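Local coordinates for ABC-type branched-chain amino acid transport systems periplasmic component-like protein (Thermomonospora curvata, PDB 4N03) that probably binds fatty acids as the substrate-binding component of an ABC transporter, holding palmitic acid in this structure, at residues 38-43 with 103-108; 88-93 with 113-118. All blocks are in the same frame, centred on the assembly; numbering follows the deposited sequence.

In the fold
Both contacts belong to the lobe built on the parallel sheet with strand order 2-1-3-4, and strand 103-107 connects them. Contact 1 pairs that strand with 33-40 inside the sheet; fully buried, it combines backbone hydrogen bonds with a side-chain polar pair and a CH-pi contact, with Leu107 and Gly108 reaching the palmitic acid. Contact 2 packs helices 86-96 and 109-122, which precede and follow the strand. It lies nearer the surface and has no hydrogen bond across its segments, being mainly apolar. The two meet where Phe106 packs against Ala89 and Val115, and Ile103 against Tyr93, so the helix pair rests on the sheet face bearing Ala39 and Phe106.

Contact 1: residues 38-43 with 103-108; sequences IATDLT and IPHFLG. With PLM (palmitic acid), chain B.
The Phe106 ring takes Ala39 CB on one face, over the centre and 3.7 Å above the plane, a CH-pi contact. The imidazole of His105, directed to the other side of the sheet, is met at its edge by Ile38 CG2 and Thr40 OG1, while Leu107 N lies over one face toward the rim. Thr40 OG1, anti to its backbone N (chi1 -167°), shares a 2.8 Å hydrogen bond with His105 NE2; Ile38 CG2 touches the neighbouring CD2 of the same ring at 3.5 Å. Ile53 and Gln57 of helix 47-66 pack on this histidine too. Between these two faces, strands 38-40 and 105-107 run parallel: Ala39 N donates to His105 O at 2.9 Å, and Leu107 N to Ala39 O at 2.8 Å, both nearly straight, so Ala39 is gripped through both its polar backbone atoms. Beyond the paired strands, Asp41 OD1 accepts from Thr43 N, 44° out of the carboxylate plane at 3.0 Å, in an Asx turn and also from Gly44 N. At the C-terminal end of strand 103-107, Leu107 CG lies 3.8 Å from C5 of the palmitic acid, and Gly108 CA 3.5 Å from its O2, Gly108 being the N-cap of helix 109-122. Neighbouring parallel strands whose C-terminal ends lead into the ligand cleft are characteristic of the Rossmann-like lobes of periplasmic binding proteins.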
ATOM      1  N   ILE A  38     -11.000 -10.130   4.508  1.00 11.27           N
ATOM      2  CA  ILE A  38     -10.446  -8.810   4.501  1.00 11.56           C
ATOM      3  C   ILE A  38     -10.130  -8.452   5.944  1.00 11.86           C
ATOM      4  O   ILE A  38     -11.021  -8.481   6.802  1.00 13.36           O
ATOM      5  CB  ILE A  38     -11.351  -7.785   3.857  1.00 12.72           C
ATOM      6  CG1 ILE A  38     -11.418  -8.062   2.348  1.00 13.92           C
ATOM      7  CG2 ILE A  38     -10.837  -6.362   4.144  1.00 13.06           C
ATOM      8  CD1 ILE A  38     -12.345  -7.151   1.588  1.00 14.92           C
ATOM      9  N   ALA A  39      -8.867  -8.118   6.231  1.00 10.82           N
ATOM     10  CA  ALA A  39      -8.416  -7.673   7.575  1.00 10.82           C
ATOM     11  C   ALA A  39      -7.827  -6.292   7.405  1.00 10.91           C
ATOM     12  O   ALA A  39      -6.736  -6.165   6.857  1.00 11.78           O
ATOM     13  CB  ALA A  39      -7.424  -8.655   8.163  1.00 12.38           C
ATOM     14  N   THR A  40      -8.520  -5.258   7.865  1.00 10.80           N
ATOM     15  CA  THR A  40      -8.179  -3.910   7.538  1.00 10.83           C
ATOM     16  C   THR A  40      -8.196  -3.031   8.792  1.00 10.28           C
ATOM     17  O   THR A  40      -8.431  -3.507   9.865  1.00 11.66           O
ATOM     18  CB  THR A  40      -9.130  -3.391   6.413  1.00 11.40           C
ATOM     19  OG1 THR A  40      -8.638  -2.172   5.868  1.00 11.61           O
ATOM     20  CG2 THR A  40     -10.567  -3.180   6.916  1.00 12.29           C
ATOM     21  N   ASP A  41      -7.910  -1.742   8.591  1.00 10.87           N
ATOM     22  CA  ASP A  41      -8.069  -0.751   9.637  1.00 10.54           C
ATOM     23  C   ASP A  41      -9.225   0.173   9.252  1.00 10.73           C
ATOM     24  O   ASP A  41      -9.108   0.945   8.315  1.00 11.25           O
ATOM     25  CB  ASP A  41      -6.811   0.089   9.850  1.00 10.59           C
ATOM     26  CG  ASP A  41      -6.963   1.089  10.945  1.00 11.28           C
ATOM     27  OD1 ASP A  41      -7.906   0.928  11.746  1.00 11.75           O
ATOM     28  OD2 ASP A  41      -6.150   2.034  11.017  1.00 11.41           O
ATOM     29  N   LEU A  42     -10.299   0.105  10.032  1.00 11.06           N
ATOM     30  CA  LEU A  42     -11.454   0.985   9.877  1.00 11.56           C
ATOM     31  C   LEU A  42     -11.555   2.023  10.967  1.00 12.82           C
ATOM     32  O   LEU A  42     -12.478   2.850  10.916  1.00 15.25           O
ATOM     33  CB  LEU A  42     -12.757   0.176   9.796  1.00 12.62           C
ATOM     34  CG  LEU A  42     -12.811  -0.813   8.665  1.00 13.22           C
ATOM     35  CD1 LEU A  42     -14.125  -1.578   8.715  1.00 15.19           C
ATOM     36  CD2 LEU A  42     -12.598  -0.155   7.314  1.00 14.37           C
ATOM     37  N   THR A  43     -10.697   1.979  11.981  1.00 12.83           N
ATOM     38  CA  THR A  43     -10.861   2.778  13.180  1.00 13.65           C
ATOM     39  C   THR A  43      -9.616   3.484  13.687  1.00 14.18           C
ATOM     40  O   THR A  43      -9.717   4.455  14.416  1.00 15.12           O
ATOM     41  CB  THR A  43     -11.465   1.938  14.303  1.00 16.73           C
ATOM     42  OG1 THR A  43     -10.719   0.741  14.484  1.00 16.57           O
ATOM     43  CG2 THR A  43     -12.946   1.691  14.074  1.00 17.78           C
ATOM     44  N   ILE A 103      -7.025 -14.117   1.392  1.00 10.68           N
ATOM     45  CA  ILE A 103      -7.135 -12.800   2.053  1.00  9.54           C
ATOM     46  C   ILE A 103      -6.627 -11.760   1.077  1.00 10.15           C
ATOM     47  O   ILE A 103      -5.434 -11.427   1.054  1.00 11.17           O
ATOM     48  CB  ILE A 103      -6.400 -12.747   3.379  1.00 10.59           C
ATOM     49  CG1 ILE A 103      -7.009 -13.768   4.327  1.00 12.23           C
ATOM     50  CG2 ILE A 103      -6.495 -11.350   3.935  1.00 11.00           C
ATOM     51  CD1 ILE A 103      -6.281 -13.848   5.664  1.00 13.97           C
ATOM     52  N   PRO A 104      -7.531 -11.209   0.233  1.00  9.90           N
ATOM     53  CA  PRO A 104      -7.098 -10.240  -0.766  1.00 10.02           C
ATOM     54  C   PRO A 104      -6.887  -8.822  -0.321  1.00  9.80           C
ATOM     55  O   PRO A 104      -6.495  -7.987  -1.102  1.00  9.88           O
ATOM     56  CB  PRO A 104      -8.207 -10.292  -1.798  1.00 11.59           C
ATOM     57  CG  PRO A 104      -9.432 -10.621  -1.001  1.00 11.46           C
ATOM     58  CD  PRO A 104      -8.912 -11.667  -0.048  1.00 10.46           C
ATOM     59  N   HIS A 105      -7.142  -8.550   0.959  1.00 10.78           N
ATOM     60  CA  HIS A 105      -6.725  -7.287   1.564  1.00 10.57           C
ATOM     61  C   HIS A 105      -6.398  -7.531   3.008  1.00 10.67           C
ATOM     62  O   HIS A 105      -7.247  -7.917   3.793  1.00 11.55           O
ATOM     63  CB  HIS A 105      -7.814  -6.202   1.432  1.00 10.93           C
ATOM     64  CG  HIS A 105      -7.495  -4.954   2.194  1.00 12.06           C
ATOM     65  ND1 HIS A 105      -6.284  -4.314   2.107  1.00 11.71           N
ATOM     66  CD2 HIS A 105      -8.231  -4.233   3.071  1.00 13.46           C
ATOM     67  CE1 HIS A 105      -6.286  -3.279   2.926  1.00 11.14           C
ATOM     68  NE2 HIS A 105      -7.458  -3.190   3.511  1.00 13.04           N
ATOM     69  N   PHE A 106      -5.127  -7.313   3.377  1.00 10.64           N
ATOM     70  CA  PHE A 106      -4.667  -7.385   4.758  1.00 11.01           C
ATOM     71  C   PHE A 106      -3.830  -6.111   4.966  1.00 10.98           C
ATOM     72  O   PHE A 106      -2.708  -5.994   4.436  1.00 12.92           O
ATOM     73  CB  PHE A 106      -3.828  -8.628   4.950  1.00 11.63           C
ATOM     74  CG  PHE A 106      -3.798  -9.118   6.376  1.00 10.78           C
ATOM     75  CD1 PHE A 106      -3.690  -8.244   7.453  1.00 13.16           C
ATOM     76  CD2 PHE A 106      -3.827 -10.454   6.636  1.00 14.09           C
ATOM     77  CE1 PHE A 106      -3.674  -8.729   8.750  1.00 13.58           C
ATOM     78  CE2 PHE A 106      -3.833 -10.938   7.930  1.00 17.64           C
ATOM     79  CZ  PHE A 106      -3.741 -10.074   8.999  1.00 15.86           C
ATOM     80  N   LEU A 107      -4.383  -5.137   5.678  1.00 10.60           N
ATOM     81  CA  LEU A 107      -3.721  -3.843   5.822  1.00 10.14           C
ATOM     82  C   LEU A 107      -2.619  -3.925   6.881  1.00  9.96           C
ATOM     83  O   LEU A 107      -2.853  -4.397   7.975  1.00 10.78           O
ATOM     84  CB  LEU A 107      -4.731  -2.781   6.249  1.00 10.64           C
ATOM     85  CG  LEU A 107      -4.210  -1.346   6.201  1.00 10.86           C
ATOM     86  CD1 LEU A 107      -5.334  -0.416   5.761  1.00 11.23           C
ATOM     87  CD2 LEU A 107      -3.636  -0.891   7.530  1.00 11.61           C
ATOM     88  N   GLY A 108      -1.468  -3.366   6.568  1.00 10.19           N
ATOM     89  CA  GLY A 108      -0.474  -3.066   7.574  1.00 10.20           C
ATOM     90  C   GLY A 108       0.705  -4.022   7.667  1.00  9.78           C
ATOM     91  O   GLY A 108       0.517  -5.226   7.741  1.00 11.27           O
TER
HETATM   92  C1  PLM B 601       2.168  -0.163   6.833  1.00 10.49           C
HETATM   93  O1  PLM B 601       2.834  -0.718   5.920  1.00 10.86           O
HETATM   94  O2  PLM B 601       1.991  -0.641   7.975  1.00 11.00           O
HETATM   95  C2  PLM B 601       1.384   1.081   6.485  1.00 12.83           C
HETATM   96  C3  PLM B 601       0.036   0.611   5.785  1.00 15.04           C
HETATM   97  C4  PLM B 601      -0.751   1.753   5.184  1.00 15.32           C
HETATM   98  C5  PLM B 601      -2.043   1.313   4.587  1.00 17.12           C
HETATM   99  C6  PLM B 601      -2.904   2.358   3.846  1.00 17.77           C
HETATM  100  C7  PLM B 601      -2.561   2.371   2.362  1.00 19.80           C
HETATM  101  C8  PLM B 601      -3.188   3.473   1.554  1.00 22.46           C
HETATM  102  C9  PLM B 601      -3.101   3.308   0.048  1.00 24.37           C
HETATM  103  CA  PLM B 601      -1.849   3.933  -0.611  1.00 23.22           C
HETATM  104  CB  PLM B 601      -1.768   3.404  -2.099  1.00 24.01           C
HETATM  105  CC  PLM B 601      -0.371   2.788  -2.405  1.00 19.31           C
HETATM  106  CD  PLM B 601      -0.357   1.811  -3.562  1.00 17.40           C
HETATM  107  CE  PLM B 601       0.974   1.146  -3.887  0.50 18.73           C
HETATM  108  CF  PLM B 601       0.749  -0.206  -4.581  0.50 20.51           C
HETATM  109  CG  PLM B 601       0.555  -0.123  -6.085  0.50 21.00           C

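Contact 2: residues 88-93 with 113-118; sequences KAVSIY and SAVKQR
The hydroxyl of Tyr93 reaches across to helix 109-122, where it hydrogen-bonds Asp122 OD2 and lies 3.5 Å from Arg118 O, a proximity rather than a bond. Tyr93 CB points toward helix 109-122, and CG stands anti to the backbone N (chi1 -178°). Val115 CB sits over one face of the ring, offset toward the rim, while Val115 CG1 meets Tyr93 CB at 3.7 Å. The same methyl also touches Val90 CG2 at 3.7 Å, so it is wedged between two residues almost one turn apart on helix 86-96. Val90 CG2 in turn meets Ala114 CB at 3.6 Å, closing the apolar patch at its other end. Arg118 CB lies 3.6 Å from Tyr93 CE1; in the conformer given, the rest of the side chain runs past the ring in the opposite direction and lays one guanidinium face toward Val90 CG1, a placement that is doubtful because two conformers were deposited. An alanine in place of Tyr93 would keep the CB contact with Val115 but would probably leave Asp122 OD2 without its hydroxyl mate and open a gap where the ring lay beside Val115 CB and Arg118 CB. Helix 109-122 is kinked here: the N atoms of Gln117 and Arg118 make no bond to the preceding turn. The short segments run in roughly the same direction, 31° apart, with axes 9.2 Å apart at closest approach. Two such helices lying side by side on one face of a parallel sheet, joined through the strand 103-107 that they flank in sequence, are characteristic of the alternating beta-alpha architecture of periplasmic binding protein lobes.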
ATOM      1  N   LYS A  88      -4.561  -7.834  17.497  1.00 14.02           N
ATOM      2  CA  LYS A  88      -5.922  -7.988  17.001  0.60 15.45           C
ATOM      3  C   LYS A  88      -5.945  -8.660  15.621  1.00 16.21           C
ATOM      4  O   LYS A  88      -6.817  -9.479  15.330  1.00 16.27           O
ATOM      5  CB  LYS A  88      -6.539  -6.659  16.895  0.60 17.35           C
ATOM      6  CG  LYS A  88      -6.544  -5.948  18.184  0.60 21.09           C
ATOM      7  CD  LYS A  88      -7.831  -5.244  18.253  0.60 20.81           C
ATOM      8  CE  LYS A  88      -7.892  -4.556  19.564  0.60 15.00           C
ATOM      9  NZ  LYS A  88      -7.002  -3.451  19.720  0.60 18.35           N
ATOM     10  N   ALA A  89      -4.991  -8.276  14.758  1.00 14.67           N
ATOM     11  CA  ALA A  89      -4.859  -8.915  13.445  1.00 15.84           C
ATOM     12  C   ALA A  89      -4.677 -10.425  13.555  1.00 15.05           C
ATOM     13  O   ALA A  89      -5.196 -11.189  12.778  1.00 16.03           O
ATOM     14  CB  ALA A  89      -3.709  -8.313  12.666  1.00 15.92           C
ATOM     15  N   VAL A  90      -3.836 -10.857  14.496  1.00 14.12           N
ATOM     16  CA  VAL A  90      -3.656 -12.282  14.756  1.00 16.89           C
ATOM     17  C   VAL A  90      -4.934 -13.006  15.170  1.00 16.80           C
ATOM     18  O   VAL A  90      -5.251 -14.101  14.686  1.00 17.80           O
ATOM     19  CB  VAL A  90      -2.591 -12.531  15.789  1.00 17.27           C
ATOM     20  CG1 VAL A  90      -2.502 -13.994  16.190  1.00 19.84           C
ATOM     21  CG2 VAL A  90      -1.215 -12.090  15.289  1.00 18.53           C
ATOM     22  N   SER A  91      -5.614 -12.439  16.127  1.00 18.28           N
ATOM     23  CA  SER A  91      -6.899 -12.939  16.558  0.60 18.43           C
ATOM     24  C   SER A  91      -7.873 -13.041  15.374  1.00 17.27           C
ATOM     25  O   SER A  91      -8.550 -14.046  15.195  1.00 17.33           O
ATOM     26  CB  SER A  91      -7.459 -12.004  17.639  0.60 20.95           C
ATOM     27  OG  SER A  91      -8.682 -12.500  18.141  0.60 23.56           O
ATOM     28  N   ILE A  92      -7.923 -11.984  14.541  1.00 17.01           N
ATOM     29  CA  ILE A  92      -8.772 -11.987  13.350  1.00 17.53           C
ATOM     30  C   ILE A  92      -8.349 -13.078  12.388  1.00 16.70           C
ATOM     31  O   ILE A  92      -9.156 -13.818  11.899  1.00 16.26           O
ATOM     32  CB  ILE A  92      -8.763 -10.632  12.643  1.00 16.84           C
ATOM     33  CG1 ILE A  92      -9.625  -9.661  13.467  1.00 17.09           C
ATOM     34  CG2 ILE A  92      -9.261 -10.737  11.202  1.00 18.40           C
ATOM     35  CD1 ILE A  92      -9.415  -8.193  13.172  1.00 19.43           C
ATOM     36  N   TYR A  93      -7.028 -13.215  12.167  1.00 15.76           N
ATOM     37  CA  TYR A  93      -6.554 -14.243  11.270  1.00 14.68           C
ATOM     38  C   TYR A  93      -7.071 -15.602  11.735  1.00 14.56           C
ATOM     39  O   TYR A  93      -7.547 -16.403  10.944  1.00 15.89           O
ATOM     40  CB  TYR A  93      -5.022 -14.218  11.166  1.00 14.48           C
ATOM     41  CG  TYR A  93      -4.503 -15.245  10.190  1.00 13.96           C
ATOM     42  CD1 TYR A  93      -4.228 -16.539  10.613  1.00 13.96           C
ATOM     43  CD2 TYR A  93      -4.418 -14.977   8.846  1.00 13.22           C
ATOM     44  CE1 TYR A  93      -3.829 -17.511   9.706  1.00 13.63           C
ATOM     45  CE2 TYR A  93      -4.004 -15.943   7.940  1.00 12.96           C
ATOM     46  CZ  TYR A  93      -3.708 -17.211   8.381  1.00 12.74           C
ATOM     47  OH  TYR A  93      -3.339 -18.157   7.469  1.00 14.67           O
ATOM     48  N   SER A 113       3.098  -9.275   9.234  1.00 11.12           N
ATOM     49  CA  SER A 113       4.307  -9.934   9.803  1.00 12.96           C
ATOM     50  C   SER A 113       3.926 -10.857  10.919  1.00 12.27           C
ATOM     51  O   SER A 113       4.535 -11.945  11.043  1.00 13.85           O
ATOM     52  CB  SER A 113       5.337  -8.891  10.304  1.00 13.84           C
ATOM     53  OG  SER A 113       5.991  -8.408   9.198  1.00 16.81           O
ATOM     54  N   ALA A 114       2.966 -10.463  11.755  1.00 12.29           N
ATOM     55  CA  ALA A 114       2.609 -11.251  12.923  1.00 13.53           C
ATOM     56  C   ALA A 114       1.986 -12.588  12.555  1.00 13.31           C
ATOM     57  O   ALA A 114       1.983 -13.511  13.367  1.00 16.09           O
ATOM     58  CB  ALA A 114       1.698 -10.483  13.836  1.00 14.18           C
ATOM     59  N   VAL A 115       1.449 -12.701  11.347  1.00 12.07           N
ATOM     60  CA  VAL A 115       0.781 -13.936  10.906  1.00 12.16           C
ATOM     61  C   VAL A 115       1.481 -14.587   9.728  1.00 11.54           C
ATOM     62  O   VAL A 115       1.002 -15.542   9.176  1.00 12.24           O
ATOM     63  CB  VAL A 115      -0.714 -13.715  10.583  1.00 13.69           C
ATOM     64  CG1 VAL A 115      -1.475 -13.376  11.838  1.00 16.20           C
ATOM     65  CG2 VAL A 115      -0.912 -12.673   9.534  1.00 13.49           C
ATOM     66  N   LYS A 116       2.712 -14.143   9.440  1.00 12.39           N
ATOM     67  CA  LYS A 116       3.456 -14.652   8.292  0.60 14.22           C
ATOM     68  C   LYS A 116       3.667 -16.172   8.389  1.00 12.17           C
ATOM     69  O   LYS A 116       3.514 -16.907   7.431  1.00 12.50           O
ATOM     70  CB  LYS A 116       4.728 -13.841   8.111  0.60 17.17           C
ATOM     71  CG  LYS A 116       5.469 -14.128   6.860  0.60 18.15           C
ATOM     72  CD  LYS A 116       6.655 -13.183   6.755  0.60 20.45           C
ATOM     73  CE  LYS A 116       7.442 -13.482   5.503  0.60 20.15           C
ATOM     74  NZ  LYS A 116       8.265 -14.702   5.717  0.60 16.27           N
ATOM     75  N   GLN A 117       4.063 -16.649   9.577  1.00 12.60           N
ATOM     76  CA  GLN A 117       4.266 -18.078   9.716  1.00 12.43           C
ATOM     77  C   GLN A 117       2.979 -18.877   9.500  1.00 12.25           C
ATOM     78  O   GLN A 117       2.988 -19.940   8.885  1.00 13.64           O
ATOM     79  CB  GLN A 117       4.840 -18.417  11.103  1.00 14.74           C
ATOM     80  CG  GLN A 117       6.281 -18.159  11.294  1.00 16.29           C
ATOM     81  CD  GLN A 117       6.789 -18.656  12.636  1.00 16.67           C
ATOM     82  OE1 GLN A 117       6.570 -18.026  13.631  1.00 18.44           O
ATOM     83  NE2 GLN A 117       7.458 -19.800  12.646  1.00 19.60           N
ATOM     84  N   ARG A 118       1.879 -18.371  10.032  1.00 12.70           N
ATOM     85  CA  ARG A 118       0.609 -19.048   9.824  0.60 13.08           C
ATOM     86  C   ARG A 118       0.153 -19.020   8.344  1.00 11.76           C
ATOM     87  O   ARG A 118      -0.352 -20.005   7.825  1.00 13.11           O
ATOM     88  CB  ARG A 118      -0.469 -18.388  10.665  0.60 14.68           C
ATOM     89  CG  ARG A 118      -0.340 -18.665  12.150  0.60 16.40           C
ATOM     90  CD  ARG A 118      -1.478 -17.940  12.850  0.60 20.68           C
ATOM     91  NE  ARG A 118      -1.391 -18.023  14.296  0.60 23.85           N
ATOM     92  CZ  ARG A 118      -0.677 -17.209  15.060  0.60 24.75           C
ATOM     93  NH1 ARG A 118       0.063 -16.230  14.504  0.60 19.68           N
ATOM     94  NH2 ARG A 118      -0.704 -17.369  16.395  0.60 20.32           N
TER